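Hypothetical conserved protein (Geobacillus kaustophilus, PDB 2PCS) is of unknown function but belongs to the CoxG family in the Bet v 1-like clan and probably binds a ligand. Local coordinates at residues A[85-97]-A[107-119]. Numbering follows the deposited sequence.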
ATOM      1  N   GLY A  85      -1.582 -16.756 -10.229  1.00 64.69           N
ATOM      2  CA  GLY A  85      -0.741 -17.895 -10.582  1.00 63.40           C
ATOM      3  C   GLY A  85       0.227 -18.258  -9.513  1.00 62.94           C
ATOM      4  O   GLY A  85       0.163 -19.377  -9.043  1.00 62.76           O
ATOM      5  N   PRO A  86       1.114 -17.303  -9.089  1.00 63.36           N
ATOM      6  CA  PRO A  86       2.163 -17.636  -8.096  1.00 62.55           C
ATOM      7  C   PRO A  86       1.683 -17.817  -6.683  1.00 62.26           C
ATOM      8  O   PRO A  86       2.437 -18.353  -5.843  1.00 62.66           O
ATOM      9  CB  PRO A  86       3.185 -16.483  -8.207  1.00 63.43           C
ATOM     10  CG  PRO A  86       2.731 -15.631  -9.438  1.00 64.39           C
ATOM     11  CD  PRO A  86       1.227 -15.904  -9.550  1.00 63.52           C
ATOM     12  N   GLY A  87       0.442 -17.444  -6.391  1.00 61.82           N
ATOM     13  CA  GLY A  87      -0.096 -17.715  -5.051  1.00 62.10           C
ATOM     14  C   GLY A  87      -1.018 -16.607  -4.572  1.00 62.51           C
ATOM     15  O   GLY A  87      -1.596 -15.864  -5.369  1.00 62.59           O
ATOM     16  N   PHE A  88      -1.202 -16.524  -3.265  1.00 62.19           N
ATOM     17  CA  PHE A  88      -2.150 -15.581  -2.715  1.00 61.77           C
ATOM     18  C   PHE A  88      -1.618 -14.840  -1.432  1.00 62.61           C
ATOM     19  O   PHE A  88      -0.654 -15.295  -0.730  1.00 62.05           O
ATOM     20  CB  PHE A  88      -3.518 -16.255  -2.455  1.00 61.07           C
ATOM     21  CG  PHE A  88      -3.490 -17.248  -1.343  1.00 59.26           C
ATOM     22  CD1 PHE A  88      -3.072 -18.545  -1.576  1.00 58.62           C
ATOM     23  CD2 PHE A  88      -3.806 -16.868  -0.065  1.00 60.13           C
ATOM     24  CE1 PHE A  88      -3.041 -19.476  -0.581  1.00 65.04           C
ATOM     25  CE2 PHE A  88      -3.768 -17.799   0.985  1.00 67.66           C
ATOM     26  CZ  PHE A  88      -3.408 -19.129   0.732  1.00 64.13           C
ATOM     27  N   VAL A  89      -2.335 -13.748  -1.139  1.00 62.57           N
ATOM     28  CA  VAL A  89      -2.073 -12.786  -0.058  1.00 63.75           C
ATOM     29  C   VAL A  89      -3.396 -12.298   0.591  1.00 63.56           C
ATOM     30  O   VAL A  89      -4.213 -11.636  -0.047  1.00 62.53           O
ATOM     31  CB  VAL A  89      -1.366 -11.497  -0.610  1.00 63.29           C
ATOM     32  CG1 VAL A  89      -1.081 -10.543   0.521  1.00 66.00           C
ATOM     33  CG2 VAL A  89      -0.026 -11.834  -1.307  1.00 62.83           C
ATOM     34  N   ASN A  90      -3.592 -12.617   1.856  1.00 62.90           N
ATOM     35  CA  ASN A  90      -4.609 -11.934   2.630  1.00 64.06           C
ATOM     36  C   ASN A  90      -3.959 -10.977   3.660  1.00 64.31           C
ATOM     37  O   ASN A  90      -3.182 -11.397   4.510  1.00 64.17           O
ATOM     38  CB  ASN A  90      -5.494 -12.974   3.330  1.00 63.77           C
ATOM     39  CG  ASN A  90      -6.124 -13.923   2.347  1.00 65.00           C
ATOM     40  OD1 ASN A  90      -6.614 -13.491   1.266  1.00 64.62           O
ATOM     41  ND2 ASN A  90      -6.062 -15.234   2.662  1.00 59.63           N
ATOM     42  N   ALA A  91      -4.295  -9.701   3.571  1.00 64.82           N
ATOM     43  CA  ALA A  91      -3.653  -8.694   4.388  1.00 65.65           C
ATOM     44  C   ALA A  91      -4.615  -7.652   5.023  1.00 66.46           C
ATOM     45  O   ALA A  91      -5.605  -7.268   4.444  1.00 65.63           O
ATOM     46  CB  ALA A  91      -2.594  -7.995   3.540  1.00 65.69           C
ATOM     47  N   GLU A  92      -4.282  -7.182   6.208  1.00 67.58           N
ATOM     48  CA  GLU A  92      -4.889  -5.959   6.742  1.00 71.52           C
ATOM     49  C   GLU A  92      -3.789  -4.978   7.169  1.00 69.26           C
ATOM     50  O   GLU A  92      -2.687  -5.396   7.593  1.00 70.28           O
ATOM     51  CB  GLU A  92      -5.919  -6.245   7.886  1.00 70.66           C
ATOM     52  CG  GLU A  92      -5.489  -7.352   8.832  1.00 76.15           C
ATOM     53  CD  GLU A  92      -6.470  -7.653  10.008  1.00 80.18           C
ATOM     54  OE1 GLU A  92      -5.932  -8.001  11.113  1.00 88.34           O
ATOM     55  OE2 GLU A  92      -7.749  -7.586   9.828  1.00 89.18           O
ATOM     56  N   GLY A  93      -4.071  -3.690   7.020  1.00 66.80           N
ATOM     57  CA  GLY A  93      -3.177  -2.674   7.520  1.00 64.86           C
ATOM     58  C   GLY A  93      -3.944  -1.559   8.151  1.00 64.23           C
ATOM     59  O   GLY A  93      -5.150  -1.415   7.906  1.00 64.02           O
ATOM     60  N   VAL A  94      -3.239  -0.765   8.954  1.00 63.64           N
ATOM     61  CA  VAL A  94      -3.755   0.442   9.575  1.00 62.99           C
ATOM     62  C   VAL A  94      -2.807   1.590   9.243  1.00 63.79           C
ATOM     63  O   VAL A  94      -1.577   1.471   9.358  1.00 61.72           O
ATOM     64  CB  VAL A  94      -3.816   0.300  11.103  1.00 65.37           C
ATOM     65  CG1 VAL A  94      -4.511   1.491  11.716  1.00 63.84           C
ATOM     66  CG2 VAL A  94      -4.514  -1.037  11.552  1.00 63.98           C
ATOM     67  N   ILE A  95      -3.378   2.710   8.813  1.00 63.76           N
ATOM     68  CA  ILE A  95      -2.611   3.890   8.528  1.00 63.40           C
ATOM     69  C   ILE A  95      -3.073   5.091   9.412  1.00 64.15           C
ATOM     70  O   ILE A  95      -4.269   5.401   9.497  1.00 62.60           O
ATOM     71  CB  ILE A  95      -2.752   4.270   7.057  1.00 63.74           C
ATOM     72  CG1 ILE A  95      -2.094   3.229   6.126  1.00 65.99           C
ATOM     73  CG2 ILE A  95      -2.174   5.610   6.767  1.00 61.71           C
ATOM     74  CD1 ILE A  95      -2.980   2.102   5.823  1.00 68.70           C
ATOM     75  N   ASP A  96      -2.099   5.795   9.992  1.00 63.97           N
ATOM     76  CA  ASP A  96      -2.363   6.990  10.787  1.00 65.26           C
ATOM     77  C   ASP A  96      -1.497   8.130  10.266  1.00 65.88           C
ATOM     78  O   ASP A  96      -0.297   7.933   9.957  1.00 65.49           O
ATOM     79  CB  ASP A  96      -2.090   6.704  12.254  1.00 64.69           C
ATOM     80  CG  ASP A  96      -3.140   5.766  12.867  1.00 69.88           C
ATOM     81  OD1 ASP A  96      -4.317   6.163  12.952  1.00 71.05           O
ATOM     82  OD2 ASP A  96      -2.802   4.615  13.279  1.00 77.23           O
ATOM     83  N   LEU A  97      -2.122   9.294  10.084  1.00 66.34           N
ATOM     84  CA  LEU A  97      -1.374  10.480   9.728  1.00 68.05           C
ATOM     85  C   LEU A  97      -1.219  11.377  10.987  1.00 69.24           C
ATOM     86  O   LEU A  97      -2.204  11.598  11.754  1.00 68.94           O
ATOM     87  CB  LEU A  97      -2.018  11.214   8.552  1.00 68.04           C
ATOM     88  CG  LEU A  97      -2.201  10.502   7.204  1.00 68.55           C
ATOM     89  CD1 LEU A  97      -2.809  11.433   6.167  1.00 64.95           C
ATOM     90  CD2 LEU A  97      -0.861  10.049   6.714  1.00 69.73           C
ATOM     91  N   LEU A 107       3.437   9.654   8.428  1.00 66.80           N
ATOM     92  CA  LEU A 107       2.599   8.500   8.192  1.00 65.36           C
ATOM     93  C   LEU A 107       3.154   7.261   8.933  1.00 64.90           C
ATOM     94  O   LEU A 107       4.291   6.884   8.738  1.00 64.24           O
ATOM     95  CB  LEU A 107       2.490   8.248   6.684  1.00 65.00           C
ATOM     96  CG  LEU A 107       1.443   7.234   6.233  1.00 62.80           C
ATOM     97  CD1 LEU A 107       1.021   7.544   4.847  1.00 61.69           C
ATOM     98  CD2 LEU A 107       1.956   5.809   6.385  1.00 60.55           C
ATOM     99  N   THR A 108       2.477   6.312   9.709  1.00 20.00           N
ATOM    100  CA  THR A 108       2.838   5.054  10.350  1.00 20.00           C
ATOM    101  C   THR A 108       1.903   3.927   9.922  1.00 20.00           C
ATOM    102  O   THR A 108       0.793   4.208   9.478  1.00 64.00           O
ATOM    103  CB  THR A 108       2.817   5.204  11.883  1.00 20.00           C
ATOM    104  OG1 THR A 108       1.498   5.557  12.314  1.00 20.00           O
ATOM    105  CG2 THR A 108       3.657   6.396  12.314  1.00 20.00           C
ATOM    106  N   TYR A 109       2.318   2.998   9.888  1.00 62.36           N
ATOM    107  CA  TYR A 109       1.479   1.907   9.430  1.00 61.21           C
ATOM    108  C   TYR A 109       1.873   0.649  10.144  1.00 62.04           C
ATOM    109  O   TYR A 109       2.982   0.512  10.677  1.00 62.93           O
ATOM    110  CB  TYR A 109       1.490   1.722   7.900  1.00 58.96           C
ATOM    111  CG  TYR A 109       2.847   1.299   7.378  1.00 59.18           C
ATOM    112  CD1 TYR A 109       3.767   2.245   6.879  1.00 58.10           C
ATOM    113  CD2 TYR A 109       3.235  -0.034   7.411  1.00 53.96           C
ATOM    114  CE1 TYR A 109       5.049   1.847   6.499  1.00 54.31           C
ATOM    115  CE2 TYR A 109       4.461  -0.435   6.998  1.00 51.74           C
ATOM    116  CZ  TYR A 109       5.360   0.500   6.515  1.00 57.42           C
ATOM    117  OH  TYR A 109       6.601   0.053   6.084  1.00 64.74           O
ATOM    118  N   THR A 110       0.974  -0.295  10.047  1.00 61.73           N
ATOM    119  CA  THR A 110       1.097  -1.564  10.661  1.00 62.62           C
ATOM    120  C   THR A 110       0.428  -2.452   9.595  1.00 62.65           C
ATOM    121  O   THR A 110      -0.518  -2.015   8.901  1.00 61.68           O
ATOM    122  CB  THR A 110       0.318  -1.429  11.946  1.00 63.53           C
ATOM    123  OG1 THR A 110       1.117  -1.698  13.104  1.00 65.87           O
ATOM    124  CG2 THR A 110      -0.963  -2.098  11.924  1.00 62.97           C
ATOM    125  N   TYR A 111       0.955  -3.650   9.365  1.00 62.85           N
ATOM    126  CA  TYR A 111       0.239  -4.578   8.481  1.00 63.95           C
ATOM    127  C   TYR A 111       0.441  -6.010   8.876  1.00 65.03           C
ATOM    128  O   TYR A 111       1.374  -6.356   9.572  1.00 63.83           O
ATOM    129  CB  TYR A 111       0.552  -4.365   6.993  1.00 64.33           C
ATOM    130  CG  TYR A 111       1.886  -4.869   6.584  1.00 64.63           C
ATOM    131  CD1 TYR A 111       2.962  -3.989   6.455  1.00 64.52           C
ATOM    132  CD2 TYR A 111       2.107  -6.248   6.384  1.00 65.83           C
ATOM    133  CE1 TYR A 111       4.198  -4.458   6.114  1.00 64.44           C
ATOM    134  CE2 TYR A 111       3.377  -6.734   6.038  1.00 64.85           C
ATOM    135  CZ  TYR A 111       4.382  -5.836   5.902  1.00 65.81           C
ATOM    136  OH  TYR A 111       5.616  -6.289   5.565  1.00 71.68           O
ATOM    137  N   SER A 112      -0.445  -6.848   8.371  1.00 66.98           N
ATOM    138  CA  SER A 112      -0.460  -8.230   8.750  1.00 68.56           C
ATOM    139  C   SER A 112      -0.943  -9.023   7.536  1.00 68.48           C
ATOM    140  O   SER A 112      -2.068  -8.775   7.037  1.00 68.40           O
ATOM    141  CB  SER A 112      -1.412  -8.349   9.940  1.00 69.48           C
ATOM    142  OG  SER A 112      -1.012  -9.408  10.750  1.00 71.96           O
ATOM    143  N   ALA A 113      -0.094  -9.933   7.034  1.00 68.27           N
ATOM    144  CA  ALA A 113      -0.379 -10.664   5.783  1.00 68.88           C
ATOM    145  C   ALA A 113      -0.156 -12.159   5.853  1.00 70.41           C
ATOM    146  O   ALA A 113       0.922 -12.628   6.200  1.00 70.45           O
ATOM    147  CB  ALA A 113       0.444 -10.098   4.582  1.00 67.67           C
ATOM    148  N   GLU A 114      -1.161 -12.899   5.423  1.00 72.40           N
ATOM    149  CA  GLU A 114      -1.032 -14.342   5.162  1.00 74.43           C
ATOM    150  C   GLU A 114      -0.680 -14.512   3.677  1.00 72.22           C
ATOM    151  O   GLU A 114      -1.394 -14.020   2.821  1.00 72.38           O
ATOM    152  CB  GLU A 114      -2.342 -15.054   5.570  1.00 74.30           C
ATOM    153  CG  GLU A 114      -2.638 -16.367   4.839  1.00 79.31           C
ATOM    154  CD  GLU A 114      -4.118 -16.840   4.996  1.00 79.72           C
ATOM    155  OE1 GLU A 114      -5.074 -16.038   4.770  1.00 83.62           O
ATOM    156  OE2 GLU A 114      -4.316 -18.037   5.345  1.00 88.40           O
ATOM    157  N   VAL A 115       0.469 -15.119   3.391  1.00 71.70           N
ATOM    158  CA  VAL A 115       0.930 -15.344   2.007  1.00 71.01           C
ATOM    159  C   VAL A 115       0.983 -16.845   1.738  1.00 70.89           C
ATOM    160  O   VAL A 115       1.534 -17.591   2.533  1.00 70.34           O
ATOM    161  CB  VAL A 115       2.330 -14.712   1.717  1.00 70.82           C
ATOM    162  CG1 VAL A 115       2.673 -14.736   0.198  1.00 69.94           C
ATOM    163  CG2 VAL A 115       2.415 -13.285   2.239  1.00 70.31           C
ATOM    164  N   GLY A 116       0.390 -17.291   0.630  1.00 70.86           N
ATOM    165  CA  GLY A 116       0.338 -18.738   0.311  1.00 68.55           C
ATOM    166  C   GLY A 116       0.726 -18.958  -1.138  1.00 69.19           C
ATOM    167  O   GLY A 116       0.908 -17.981  -1.895  1.00 68.02           O
ATOM    168  N   GLY A 117       0.843 -20.241  -1.518  1.00 69.76           N
ATOM    169  CA  GLY A 117       1.180 -20.677  -2.856  1.00 70.92           C
ATOM    170  C   GLY A 117       2.669 -20.837  -3.038  1.00 73.22           C
ATOM    171  O   GLY A 117       3.426 -20.769  -2.072  1.00 72.65           O
ATOM    172  N   LYS A 118       3.108 -21.021  -4.282  1.00 75.33           N
ATOM    173  CA  LYS A 118       4.521 -21.307  -4.497  1.00 79.41           C
ATOM    174  C   LYS A 118       5.383 -20.096  -4.000  1.00 79.62           C
ATOM    175  O   LYS A 118       6.468 -20.278  -3.456  1.00 80.99           O
ATOM    176  CB  LYS A 118       4.862 -21.799  -5.923  1.00 78.25           C
ATOM    177  CG  LYS A 118       4.591 -20.812  -7.056  1.00 83.03           C
ATOM    178  CD  LYS A 118       4.929 -21.349  -8.486  1.00 81.48           C
ATOM    179  CE  LYS A 118       6.311 -22.039  -8.526  1.00 87.77           C
ATOM    180  NZ  LYS A 118       6.760 -22.381  -9.942  1.00 87.72           N
ATOM    181  N   VAL A 119       4.835 -18.895  -4.112  1.00 79.32           N
ATOM    182  CA  VAL A 119       5.542 -17.684  -3.759  1.00 78.21           C
ATOM    183  C   VAL A 119       5.850 -17.595  -2.267  1.00 78.27           C
ATOM    184  O   VAL A 119       6.750 -16.847  -1.881  1.00 78.51           O
ATOM    185  CB  VAL A 119       4.755 -16.414  -4.228  1.00 78.25           C
ATOM    186  CG1 VAL A 119       3.581 -16.090  -3.272  1.00 75.01           C
ATOM    187  CG2 VAL A 119       5.696 -15.227  -4.396  1.00 78.14           C
TER
HETATM  188  O   HOH W   1       1.465   8.906  12.417  1.00 59.77           O
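Phe88 lays its ring over Gly116, and beside this pair Asn90 meets Glu114 in a long antiparallel beta hairpin of the Bet v 1-like sheet. Gly116 CA sits 3.9 Å from the Phe88 ring centroid, a CH-pi contact offset toward the rim. The ring reaches across because CG lies between the backbone N and the carbonyl carbon (chi1 69°). Glu114 CD stands at the ring edge. With an alanine at Phe88 the ring is gone, and Gly116 CA would probably lose its CH-pi partner and the Glu114 carboxylate its ring neighbour. Asn90 ND2 donates an almost straight bond (176°) to Glu114 OE1; its 2.5 Å is shorter than usual, so the exact distance is doubtful. The amide and carboxylate planes are 63° apart. Along the same face, Val94 CG2 packs alongside Thr110 CG2 at 3.7 Å. Ala91, Ile95, Leu97, Leu107, Tyr109 and Tyr111 occupy the other face. There Leu97 CD2 lies 3.6 Å from Leu107 CD1, and Ile95 CG2 also touches Leu107. Paired backbone bonds run from Phe88 with Gly116 to Asp96 with Thr108, where the Asp96 N bond is weak. Past the strand ends, Val119 N donates to Pro86 O at 3.0 Å, nearly along the C=O axis. Helix 124-148 packs on Leu107 and both tyrosines, and Tyr111 borders a bound unidentified ligand. Asn90 OD1 is hydrogen-bonded to Asn81 ND2 of strand 75-84.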